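Local coordinates for protein nucleoporin NUP82 (Saccharomyces cerevisiae, PDB 3PBP) that serves as a structural component of the yeast nuclear pore complex and, through its N-terminal domain, interacts with the nucleoporin NUP116, at residues A[98-102]-A[103-107]; A[111-115]-A[116-120]; A[210-213]-A[214-218]; A[374-378]-A[379-383]; A[418-421]-A[422-426]. The protein carries 1 engineered substitution. All blocks are in the same frame, centred on the assembly; numbering follows the deposited sequence.

Contact 1 (A[98-102]-A[103-107]); sequences SNVED and VSIQD
Asp102 and Gln106 build the first turn of the short helix 103-107, which lies in the surface connection from strand 87-92 to strand 110-115. Asp102 holds the N-cap position, and its O receives Gln106 N at 2.9 Å, an i to i+4 bond of the helix. The carboxylate does not cap a backbone N-H; instead Ser104 OG gives a weak bond to Asp102 OD1 at 3.1 Å. On the flank of the turn, CB of Asp102 rests against CB and CG1 of Ile105. Gln106 sends CG out beside its own backbone N (chi1 -61°) and then runs extended, which brings the amide back to the residues before the helix. There NE2 reaches Val100 O at 2.6 Å in a weak, strongly bent bond, while CG packs on Val100 CG1 at 3.6 Å. Val100, the centre of an inverse gamma turn, also touches Ile105 CG2 with CG1 and lies on Leu57. Arg61 donates weakly to Gln106 OE1 and pairs with Asp107 in a salt bridge. Replacing Gln106 by an alanine would probably leave Val100 O without this amide donor and open a gap beside Val100 CG1. The first turn thus relies on the Asp102 carbonyl, while the side-chain bonds of Ser104 and Gln106 are both weak, consistent with a surface segment held partly by Arg61.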
# COMPACT_ATOMS: atom_id res chain seq x y z
N SER A 98 -24.96 -26.83 11.52
CA SER A 98 -26.24 -26.87 10.83
C SER A 98 -27.32 -26.20 11.66
O SER A 98 -28.12 -25.41 11.15
CB SER A 98 -26.63 -28.33 10.53
OG SER A 98 -26.54 -29.12 11.70
N ASN A 99 -27.32 -26.50 12.95
CA ASN A 99 -28.31 -25.92 13.84
C ASN A 99 -27.64 -25.02 14.86
O ASN A 99 -27.32 -25.44 15.97
CB ASN A 99 -29.08 -27.03 14.55
CG ASN A 99 -30.55 -26.72 14.67
OD1 ASN A 99 -31.22 -26.41 13.67
ND2 ASN A 99 -31.07 -26.79 15.89
N VAL A 100 -27.43 -23.76 14.48
CA VAL A 100 -26.79 -22.79 15.36
C VAL A 100 -27.82 -22.08 16.24
O VAL A 100 -28.25 -20.97 15.93
CB VAL A 100 -26.01 -21.74 14.55
CG1 VAL A 100 -24.92 -21.14 15.41
CG2 VAL A 100 -25.42 -22.38 13.31
N GLU A 101 -28.22 -22.74 17.32
CA GLU A 101 -29.21 -22.19 18.25
C GLU A 101 -28.57 -21.62 19.50
O GLU A 101 -28.78 -20.45 19.83
CB GLU A 101 -30.21 -23.26 18.63
CG GLU A 101 -31.64 -22.90 18.28
CD GLU A 101 -32.34 -24.00 17.49
OE1 GLU A 101 -31.91 -24.28 16.36
OE2 GLU A 101 -33.32 -24.58 18.01
N ASP A 102 -27.81 -22.45 20.21
CA ASP A 102 -27.11 -22.05 21.43
C ASP A 102 -26.63 -20.61 21.36
O ASP A 102 -25.78 -20.28 20.54
CB ASP A 102 -25.89 -22.93 21.66
CG ASP A 102 -26.04 -23.83 22.85
OD1 ASP A 102 -26.29 -23.32 23.96
OD2 ASP A 102 -25.90 -25.06 22.67
N VAL A 103 -27.16 -19.75 22.21
CA VAL A 103 -26.73 -18.36 22.23
C VAL A 103 -25.22 -18.33 22.49
O VAL A 103 -24.51 -17.44 22.02
CB VAL A 103 -27.46 -17.56 23.33
CG1 VAL A 103 -26.85 -16.16 23.46
CG2 VAL A 103 -28.95 -17.47 22.99
N SER A 104 -24.74 -19.32 23.25
CA SER A 104 -23.32 -19.43 23.58
C SER A 104 -22.49 -19.84 22.35
O SER A 104 -21.37 -19.38 22.17
CB SER A 104 -23.12 -20.46 24.70
OG SER A 104 -23.62 -21.73 24.33
N ILE A 105 -23.07 -20.71 21.52
CA ILE A 105 -22.40 -21.18 20.30
C ILE A 105 -22.40 -20.11 19.21
O ILE A 105 -21.48 -20.06 18.39
CB ILE A 105 -23.07 -22.47 19.76
CG1 ILE A 105 -22.67 -23.66 20.63
CG2 ILE A 105 -22.68 -22.71 18.32
CD1 ILE A 105 -23.14 -25.02 20.11
N GLN A 106 -23.42 -19.27 19.19
CA GLN A 106 -23.52 -18.22 18.19
C GLN A 106 -22.57 -17.09 18.49
O GLN A 106 -22.13 -16.38 17.58
CB GLN A 106 -24.94 -17.66 18.13
CG GLN A 106 -26.00 -18.68 17.76
CD GLN A 106 -27.38 -18.07 17.67
OE1 GLN A 106 -27.78 -17.27 18.52
NE2 GLN A 106 -28.12 -18.44 16.63
N ASP A 107 -22.26 -16.89 19.76
CA ASP A 107 -21.35 -15.82 20.14
C ASP A 107 -19.94 -16.28 19.82
O ASP A 107 -19.01 -15.47 19.72
CB ASP A 107 -21.47 -15.51 21.63
CG ASP A 107 -22.85 -14.99 22.00
OD1 ASP A 107 -23.71 -14.91 21.09
OD2 ASP A 107 -23.07 -14.67 23.19

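Contact 2 (A[111-115]-A[116-120]); sequences IFHYS and IDEEE
Glu118 folds back onto Ser115, so that the end of strand 110-115 and the 3-10 segment 116-118 are stitched together twice. Glu118 N bonds to Ser115 O at 3.0 Å. In return Ser115 N gives its hydrogen to Glu118 OE2 at 3.0 Å, meeting the carboxylate 67° out of its plane. Ser115 OG, turned opposite the backbone N (chi1 -177°), accepts a long, weak bond from Asp117 N and sits 2.9 Å from Asp117 OD2. The Tyr114 ring runs alongside the turn: OH bonds to Glu119 OE1, which lies at the ring edge in its plane, although the modelled length is too short to be relied on. CE2 of the same ring meets Ile116 CG2 at 4.1 Å. Farther out, Asn86 holds both Ser115 OG and Asp117 OD2 through its amide, and Lys146 bonds to Tyr114 OH while forming a long, weak ion pair with Glu119. Because Tyr114 and Ile116 pair by backbone with Ile88 and Asn86, the Ser115 N-H points away from the neighbouring segment at Asn86 to Ile88; the Glu118 carboxylate satisfies this N-H, probably fixing the turn to the strand end.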
# COMPACT_ATOMS: atom_id res chain seq x y z
N ILE A 111 -15.60 -13.35 16.32
CA ILE A 111 -14.19 -13.53 16.57
C ILE A 111 -13.34 -12.33 16.98
O ILE A 111 -12.39 -12.48 17.76
CB ILE A 111 -13.57 -14.21 15.35
CG1 ILE A 111 -14.25 -15.56 15.16
CG2 ILE A 111 -12.07 -14.36 15.53
CD1 ILE A 111 -13.73 -16.34 13.99
N PHE A 112 -13.68 -11.14 16.48
CA PHE A 112 -12.87 -9.96 16.80
C PHE A 112 -13.64 -8.66 16.63
O PHE A 112 -14.51 -8.55 15.75
CB PHE A 112 -11.64 -9.95 15.90
CG PHE A 112 -10.82 -8.69 15.98
CD1 PHE A 112 -9.78 -8.57 16.91
CD2 PHE A 112 -11.05 -7.63 15.10
CE1 PHE A 112 -8.99 -7.44 16.96
CE2 PHE A 112 -10.27 -6.49 15.14
CZ PHE A 112 -9.23 -6.39 16.08
N HIS A 113 -13.32 -7.68 17.47
CA HIS A 113 -13.96 -6.39 17.38
C HIS A 113 -12.97 -5.28 17.67
O HIS A 113 -12.04 -5.45 18.46
CB HIS A 113 -15.13 -6.27 18.34
CG HIS A 113 -15.78 -4.92 18.32
ND1 HIS A 113 -16.75 -4.58 17.40
CD2 HIS A 113 -15.56 -3.81 19.06
CE1 HIS A 113 -17.10 -3.31 17.58
NE2 HIS A 113 -16.39 -2.82 18.58
N TYR A 114 -13.17 -4.13 17.04
CA TYR A 114 -12.29 -2.99 17.24
C TYR A 114 -12.99 -1.68 16.90
O TYR A 114 -13.73 -1.60 15.91
CB TYR A 114 -11.04 -3.12 16.37
CG TYR A 114 -10.18 -1.89 16.38
CD1 TYR A 114 -9.27 -1.65 17.40
CD2 TYR A 114 -10.31 -0.92 15.37
CE1 TYR A 114 -8.52 -0.48 17.44
CE2 TYR A 114 -9.56 0.25 15.40
CZ TYR A 114 -8.67 0.47 16.43
OH TYR A 114 -7.95 1.65 16.45
N SER A 115 -12.76 -0.67 17.74
CA SER A 115 -13.32 0.67 17.55
C SER A 115 -12.16 1.63 17.74
O SER A 115 -11.27 1.39 18.55
CB SER A 115 -14.42 0.96 18.57
OG SER A 115 -15.01 2.24 18.36
N ILE A 116 -12.17 2.72 16.99
CA ILE A 116 -11.09 3.68 17.11
C ILE A 116 -11.16 4.38 18.46
O ILE A 116 -10.17 4.91 18.96
CB ILE A 116 -11.13 4.71 15.96
CG1 ILE A 116 -12.48 5.42 15.94
CG2 ILE A 116 -10.91 4.02 14.64
CD1 ILE A 116 -12.61 6.42 14.83
N ASP A 117 -12.35 4.35 19.06
CA ASP A 117 -12.57 4.97 20.36
C ASP A 117 -11.84 4.18 21.45
O ASP A 117 -11.77 4.61 22.60
CB ASP A 117 -14.07 5.01 20.68
CG ASP A 117 -14.89 5.61 19.54
OD1 ASP A 117 -14.58 6.75 19.12
OD2 ASP A 117 -15.84 4.95 19.08
N GLU A 118 -11.31 3.02 21.08
CA GLU A 118 -10.58 2.17 22.01
C GLU A 118 -9.22 2.75 22.34
O GLU A 118 -8.51 2.23 23.21
CB GLU A 118 -10.40 0.77 21.42
CG GLU A 118 -11.59 -0.14 21.61
CD GLU A 118 -11.40 -1.48 20.94
OE1 GLU A 118 -10.27 -2.02 21.00
OE2 GLU A 118 -12.38 -2.00 20.35
N GLU A 119 -8.85 3.82 21.65
CA GLU A 119 -7.56 4.45 21.89
C GLU A 119 -7.66 5.83 22.51
O GLU A 119 -8.46 6.67 22.07
CB GLU A 119 -6.75 4.50 20.58
CG GLU A 119 -5.87 3.28 20.38
CD GLU A 119 -5.60 2.96 18.92
OE1 GLU A 119 -6.54 2.53 18.21
OE2 GLU A 119 -4.44 3.13 18.48
N GLU A 120 -6.85 6.03 23.55
CA GLU A 120 -6.76 7.28 24.31
C GLU A 120 -7.33 8.50 23.60
O GLU A 120 -6.75 9.58 23.63
CB GLU A 120 -5.29 7.53 24.66
CG GLU A 120 -4.50 6.23 24.80
CD GLU A 120 -3.05 6.39 24.38
OE1 GLU A 120 -2.79 7.01 23.33
OE2 GLU A 120 -2.16 5.88 25.10

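Contact 3 (A[210-213]-A[214-218]); sequences PFLP and SVLLL
Pro213 and Leu216 meet across the bend that leads from the loop after strand 204-208 into strand 215-217, a connection among the sheets of the beta-propeller domain. No hydrogen bond joins 210-213 to 214-218; apolar carbon does the work. The two side chains cross obliquely, the Leu216 isobutyl group coming up to the CG-CD side of the proline ring. Its CG stands opposite the backbone N (chi1 -174°), and the next torsion turns the CD1 branch, the one that does the touching, back over the bend. Leu212 CD2 comes up to the same methyl at 4.2 Å, so Leu216 CD1 touches both residues. Ser214 forms the corner of the bend, and its OG is hydrogen-bonded to Asp155 OD2. Backbone bonds of Leu216 with Val270 set the strand beside strand 269-271, and the Leu216 side chain touches Val270 too. Arg277 NH1 bonds to Leu212 O, and Pro213 packs on His133 and Cys141. At the centre of this buried contact, Leu216 CD1 lies 3.7 Å from Pro213 CD.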
# COMPACT_ATOMS: atom_id res chain seq x y z
N PRO A 210 9.30 -6.71 3.51
CA PRO A 210 8.12 -7.57 3.62
C PRO A 210 6.98 -6.97 4.46
O PRO A 210 7.22 -6.14 5.33
CB PRO A 210 8.70 -8.79 4.30
CG PRO A 210 9.54 -8.12 5.38
CD PRO A 210 10.25 -7.00 4.62
N PHE A 211 5.75 -7.39 4.21
CA PHE A 211 4.61 -6.93 5.00
C PHE A 211 4.02 -8.24 5.52
O PHE A 211 3.08 -8.79 4.94
CB PHE A 211 3.58 -6.22 4.13
CG PHE A 211 2.55 -5.46 4.91
CD1 PHE A 211 2.81 -4.17 5.34
CD2 PHE A 211 1.33 -6.04 5.21
CE1 PHE A 211 1.85 -3.46 6.04
CE2 PHE A 211 0.37 -5.34 5.91
CZ PHE A 211 0.63 -4.04 6.33
N LEU A 212 4.57 -8.71 6.63
CA LEU A 212 4.17 -10.00 7.18
C LEU A 212 3.21 -10.03 8.35
O LEU A 212 3.19 -9.13 9.18
CB LEU A 212 5.45 -10.75 7.57
CG LEU A 212 6.57 -10.64 6.53
CD1 LEU A 212 7.92 -10.89 7.18
CD2 LEU A 212 6.32 -11.60 5.40
N PRO A 213 2.38 -11.08 8.42
CA PRO A 213 1.41 -11.26 9.51
C PRO A 213 2.20 -11.91 10.66
O PRO A 213 3.41 -12.06 10.54
CB PRO A 213 0.37 -12.18 8.88
CG PRO A 213 1.21 -13.07 8.04
CD PRO A 213 2.20 -12.12 7.39
N SER A 214 1.56 -12.29 11.75
CA SER A 214 2.29 -12.90 12.87
C SER A 214 2.58 -14.38 12.61
O SER A 214 3.52 -14.95 13.19
CB SER A 214 1.50 -12.77 14.16
OG SER A 214 0.37 -13.63 14.10
N VAL A 215 1.77 -14.99 11.75
CA VAL A 215 1.95 -16.40 11.39
C VAL A 215 1.70 -16.48 9.89
O VAL A 215 0.56 -16.46 9.44
CB VAL A 215 0.96 -17.31 12.14
CG1 VAL A 215 1.17 -18.75 11.75
CG2 VAL A 215 1.15 -17.15 13.63
N LEU A 216 2.79 -16.58 9.14
CA LEU A 216 2.75 -16.61 7.69
C LEU A 216 2.38 -17.94 7.03
O LEU A 216 2.97 -18.98 7.34
CB LEU A 216 4.10 -16.16 7.17
CG LEU A 216 4.30 -15.97 5.67
CD1 LEU A 216 3.56 -14.73 5.20
CD2 LEU A 216 5.80 -15.83 5.40
N LEU A 217 1.40 -17.88 6.12
CA LEU A 217 0.95 -19.04 5.35
C LEU A 217 1.95 -19.15 4.20
O LEU A 217 2.07 -18.26 3.37
CB LEU A 217 -0.43 -18.82 4.76
CG LEU A 217 -1.60 -19.68 5.24
CD1 LEU A 217 -2.68 -19.64 4.18
CD2 LEU A 217 -1.17 -21.12 5.51
N LEU A 218 2.68 -20.25 4.14
CA LEU A 218 3.67 -20.41 3.09
C LEU A 218 3.82 -21.89 2.72
O LEU A 218 4.19 -22.70 3.56
CB LEU A 218 5.00 -19.85 3.60
CG LEU A 218 6.12 -19.50 2.62
CD1 LEU A 218 5.66 -18.42 1.68
CD2 LEU A 218 7.32 -19.03 3.38

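Contact 4 (A[374-378]-A[379-383]); sequences YVISD and NIIQQ
Val375 and Gln382 form the antiparallel hydrogen-bonded pair that joins strands 372-376 and 380-385. Val375 N reaches Gln382 O at 2.9 Å with a nearly straight N-H...O angle of 168°, and Gln382 N returns the bond to Val375 O at 3.0 Å. Toward the turn, Ser377 N bonds to Ile380 O at 3.0 Å, with a more bent geometry. Gln382 O has a second visitor, Tyr374 CA, in a CA-H...O contact of 3.4 Å. Tyr374 and Ile376 use their own backbone groups on the far side, with Ile364 and with Lys361 and Ser362, while Asn379 and Ile381 pair outward with Ile420 and Ile417. On the face carrying Tyr374, Ile376, Ile381 and Gln383, the tyrosine ring packs on Gln383, CE1 lying beside the Gln383 chain, 3.6 Å from CG. Gln383 CG stands opposite its backbone N (chi1 -175°), which lays the chain along the ring. Ring and amide planes stand 44° apart, and Tyr374 OH comes 3.0 Å from Gln383 OE1. CD1 of the ring also meets Ile381 CG2 at 4.2 Å. An alanine at Tyr374 would be likely to leave Gln383 free to turn and to open a gap beside Ile381 CG2. Two such strands, linked by the tight turn at Asp378 and Asn379, make a beta hairpin in the middle of a four-stranded antiparallel sheet, as in the blades of a beta-propeller.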
# COMPACT_ATOMS: atom_id res chain seq x y z
N TYR A 374 -12.07 -6.57 -13.69
CA TYR A 374 -13.38 -5.95 -13.82
C TYR A 374 -13.27 -4.48 -13.42
O TYR A 374 -12.69 -4.15 -12.38
CB TYR A 374 -14.41 -6.67 -12.93
CG TYR A 374 -14.84 -8.01 -13.48
CD1 TYR A 374 -15.53 -8.11 -14.69
CD2 TYR A 374 -14.50 -9.20 -12.82
CE1 TYR A 374 -15.86 -9.34 -15.23
CE2 TYR A 374 -14.83 -10.44 -13.36
CZ TYR A 374 -15.51 -10.51 -14.57
OH TYR A 374 -15.79 -11.74 -15.13
N VAL A 375 -13.78 -3.60 -14.27
CA VAL A 375 -13.73 -2.18 -13.98
C VAL A 375 -15.14 -1.66 -13.85
O VAL A 375 -15.91 -1.69 -14.80
CB VAL A 375 -13.05 -1.38 -15.09
CG1 VAL A 375 -12.92 0.07 -14.66
CG2 VAL A 375 -11.69 -1.98 -15.41
N ILE A 376 -15.48 -1.17 -12.67
CA ILE A 376 -16.81 -0.64 -12.46
C ILE A 376 -16.82 0.85 -12.70
O ILE A 376 -16.32 1.64 -11.90
CB ILE A 376 -17.29 -0.94 -11.03
CG1 ILE A 376 -17.50 -2.45 -10.87
CG2 ILE A 376 -18.57 -0.17 -10.73
CD1 ILE A 376 -18.08 -2.86 -9.55
N SER A 377 -17.39 1.24 -13.84
CA SER A 377 -17.50 2.64 -14.21
C SER A 377 -18.79 3.19 -13.57
O SER A 377 -19.18 2.75 -12.49
CB SER A 377 -17.54 2.79 -15.74
OG SER A 377 -16.40 2.18 -16.33
N ASP A 378 -19.47 4.13 -14.23
CA ASP A 378 -20.67 4.68 -13.61
C ASP A 378 -21.94 3.86 -13.76
O ASP A 378 -22.76 3.82 -12.85
CB ASP A 378 -20.93 6.10 -14.13
CG ASP A 378 -21.37 7.03 -13.02
OD1 ASP A 378 -21.97 6.52 -12.04
OD2 ASP A 378 -21.12 8.25 -13.13
N ASN A 379 -22.11 3.21 -14.90
CA ASN A 379 -23.30 2.40 -15.12
C ASN A 379 -22.95 1.12 -15.83
O ASN A 379 -23.84 0.35 -16.21
CB ASN A 379 -24.32 3.18 -15.93
CG ASN A 379 -24.72 4.47 -15.26
OD1 ASN A 379 -25.18 4.47 -14.12
ND2 ASN A 379 -24.55 5.58 -15.97
N ILE A 380 -21.66 0.88 -16.01
CA ILE A 380 -21.21 -0.32 -16.67
C ILE A 380 -20.22 -1.07 -15.81
O ILE A 380 -19.62 -0.52 -14.89
CB ILE A 380 -20.48 -0.02 -18.00
CG1 ILE A 380 -21.45 0.62 -19.00
CG2 ILE A 380 -19.93 -1.31 -18.61
CD1 ILE A 380 -20.88 0.71 -20.41
N ILE A 381 -20.08 -2.36 -16.11
CA ILE A 381 -19.12 -3.21 -15.46
C ILE A 381 -18.46 -3.74 -16.70
O ILE A 381 -19.07 -4.50 -17.45
CB ILE A 381 -19.74 -4.39 -14.70
CG1 ILE A 381 -20.58 -3.90 -13.53
CG2 ILE A 381 -18.63 -5.29 -14.16
CD1 ILE A 381 -21.23 -5.02 -12.76
N GLN A 382 -17.24 -3.30 -16.97
CA GLN A 382 -16.52 -3.76 -18.13
C GLN A 382 -15.48 -4.76 -17.66
O GLN A 382 -15.15 -4.81 -16.47
CB GLN A 382 -15.84 -2.59 -18.84
CG GLN A 382 -16.78 -1.72 -19.67
CD GLN A 382 -16.10 -0.50 -20.23
OE1 GLN A 382 -15.90 0.49 -19.53
NE2 GLN A 382 -15.71 -0.57 -21.50
N GLN A 383 -14.99 -5.57 -18.58
CA GLN A 383 -13.97 -6.53 -18.25
C GLN A 383 -12.80 -6.40 -19.20
O GLN A 383 -12.93 -6.65 -20.40
CB GLN A 383 -14.49 -7.97 -18.32
CG GLN A 383 -13.44 -8.97 -17.85
CD GLN A 383 -13.69 -10.37 -18.34
OE1 GLN A 383 -14.09 -11.26 -17.58
NE2 GLN A 383 -13.45 -10.59 -19.63

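Contact 5 (A[418-421]-A[422-426]); sequences ATIE and RIPNL
Ile420 and Pro424 close the apolar side of a bend in which no hydrogen bond joins 418-421 to 422-426. Arg422 opens the second segment and turns its CB away from the first one. Ile423 follows; its backbone, not its side chain, faces the bend, with CA 4.2 Å from Ile420 CD1, and the side chain turns off to touch Ile376. Pro424 makes the main contact. Its ring meets Ile420 at about a right angle: CD is nearest to Ile420 CD1 at 3.3 Å, and CG lies 3.5 Å from Ile420 CG2. Ile420 can offer both branches because CG1 sits in the crowded position between its backbone N and carbonyl carbon (chi1 59°), leaving CG2 beside the N. Both residues also pack on Ile381. With Asn425 the chain enters a weakly bonded strand; its backbone pairs with Met440, and OD1 accepts a hydrogen bond from Ile26 N. Leu426 leans on Tyr374, Leu437 and Leu439. The bend thus carries the chain from the outermost strand 413-419 of one antiparallel sheet to the first strand, 425-431, of the next, and so forms the connection from one blade to the next in a beta-propeller.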
# COMPACT_ATOMS: atom_id res chain seq x y z
N ALA A 418 -22.12 -5.78 -18.06
CA ALA A 418 -23.51 -5.49 -17.75
C ALA A 418 -23.71 -4.05 -17.35
O ALA A 418 -22.75 -3.33 -17.06
CB ALA A 418 -23.98 -6.39 -16.64
N THR A 419 -24.97 -3.62 -17.35
CA THR A 419 -25.31 -2.26 -16.97
C THR A 419 -25.76 -2.28 -15.53
O THR A 419 -26.62 -3.07 -15.15
CB THR A 419 -26.46 -1.71 -17.84
OG1 THR A 419 -26.03 -1.63 -19.21
CG2 THR A 419 -26.88 -0.32 -17.35
N ILE A 420 -25.15 -1.43 -14.72
CA ILE A 420 -25.47 -1.35 -13.31
C ILE A 420 -26.01 0.02 -12.96
O ILE A 420 -26.11 0.90 -13.82
CB ILE A 420 -24.22 -1.58 -12.44
CG1 ILE A 420 -23.17 -0.53 -12.78
CG2 ILE A 420 -23.70 -2.98 -12.64
CD1 ILE A 420 -22.01 -0.48 -11.83
N GLU A 421 -26.34 0.20 -11.69
CA GLU A 421 -26.86 1.46 -11.20
C GLU A 421 -26.21 1.80 -9.88
O GLU A 421 -26.00 2.96 -9.56
CB GLU A 421 -28.38 1.36 -11.02
CG GLU A 421 -29.17 2.01 -12.14
CD GLU A 421 -30.64 1.64 -12.11
OE1 GLU A 421 -31.28 1.80 -11.05
OE2 GLU A 421 -31.16 1.18 -13.16
N ARG A 422 -25.89 0.76 -9.12
CA ARG A 422 -25.26 0.93 -7.82
C ARG A 422 -24.07 -0.03 -7.82
O ARG A 422 -24.28 -1.24 -7.95
CB ARG A 422 -26.25 0.51 -6.72
CG ARG A 422 -27.66 1.05 -6.88
CD ARG A 422 -27.78 2.40 -6.22
NE ARG A 422 -27.33 2.34 -4.84
CZ ARG A 422 -27.37 3.36 -3.99
NH1 ARG A 422 -27.86 4.54 -4.38
NH2 ARG A 422 -26.92 3.21 -2.75
N ILE A 423 -22.85 0.49 -7.70
CA ILE A 423 -21.65 -0.37 -7.69
C ILE A 423 -21.99 -1.73 -7.08
O ILE A 423 -21.98 -1.89 -5.85
CB ILE A 423 -20.52 0.24 -6.87
CG1 ILE A 423 -20.14 1.61 -7.44
CG2 ILE A 423 -19.32 -0.70 -6.87
CD1 ILE A 423 -19.03 2.31 -6.64
N PRO A 424 -22.29 -2.72 -7.93
CA PRO A 424 -22.64 -4.05 -7.43
C PRO A 424 -21.54 -4.83 -6.73
O PRO A 424 -20.36 -4.47 -6.74
CB PRO A 424 -23.15 -4.75 -8.69
CG PRO A 424 -22.27 -4.19 -9.74
CD PRO A 424 -22.23 -2.71 -9.40
N ASN A 425 -21.98 -5.92 -6.11
CA ASN A 425 -21.14 -6.84 -5.38
C ASN A 425 -20.96 -8.01 -6.36
O ASN A 425 -21.95 -8.55 -6.86
CB ASN A 425 -21.90 -7.25 -4.11
CG ASN A 425 -21.00 -7.75 -3.01
OD1 ASN A 425 -20.64 -8.92 -2.98
ND2 ASN A 425 -20.63 -6.85 -2.11
N LEU A 426 -19.72 -8.37 -6.67
CA LEU A 426 -19.48 -9.48 -7.59
C LEU A 426 -19.09 -10.77 -6.89
O LEU A 426 -18.62 -10.77 -5.76
CB LEU A 426 -18.38 -9.12 -8.59
CG LEU A 426 -18.75 -8.28 -9.80
CD1 LEU A 426 -19.42 -7.00 -9.35
CD2 LEU A 426 -17.48 -7.99 -10.59

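How the contacts relate
Contacts 4 and 5 belong together: their centres lie 8 Å apart, strands 380-385 and 413-419 are neighbours in one sheet, and the two share backbone pairing and the Ile381 side chain. Contacts 1 and 2 adjoin in sequence, yet their centres are 25 Å apart; contact 1 is at the surface and contact 2 only partly buried, and both rely on polar side chains at chain turns. Contact 3 is buried and apolar, on the opposite side of the chain's centre from contacts 4 and 5. Contact 4, also buried, is held chiefly by backbone bonds, whereas contact 5, partly buried, resembles contact 3 in its proline-aliphatic packing and in having no hydrogen bond between its segments.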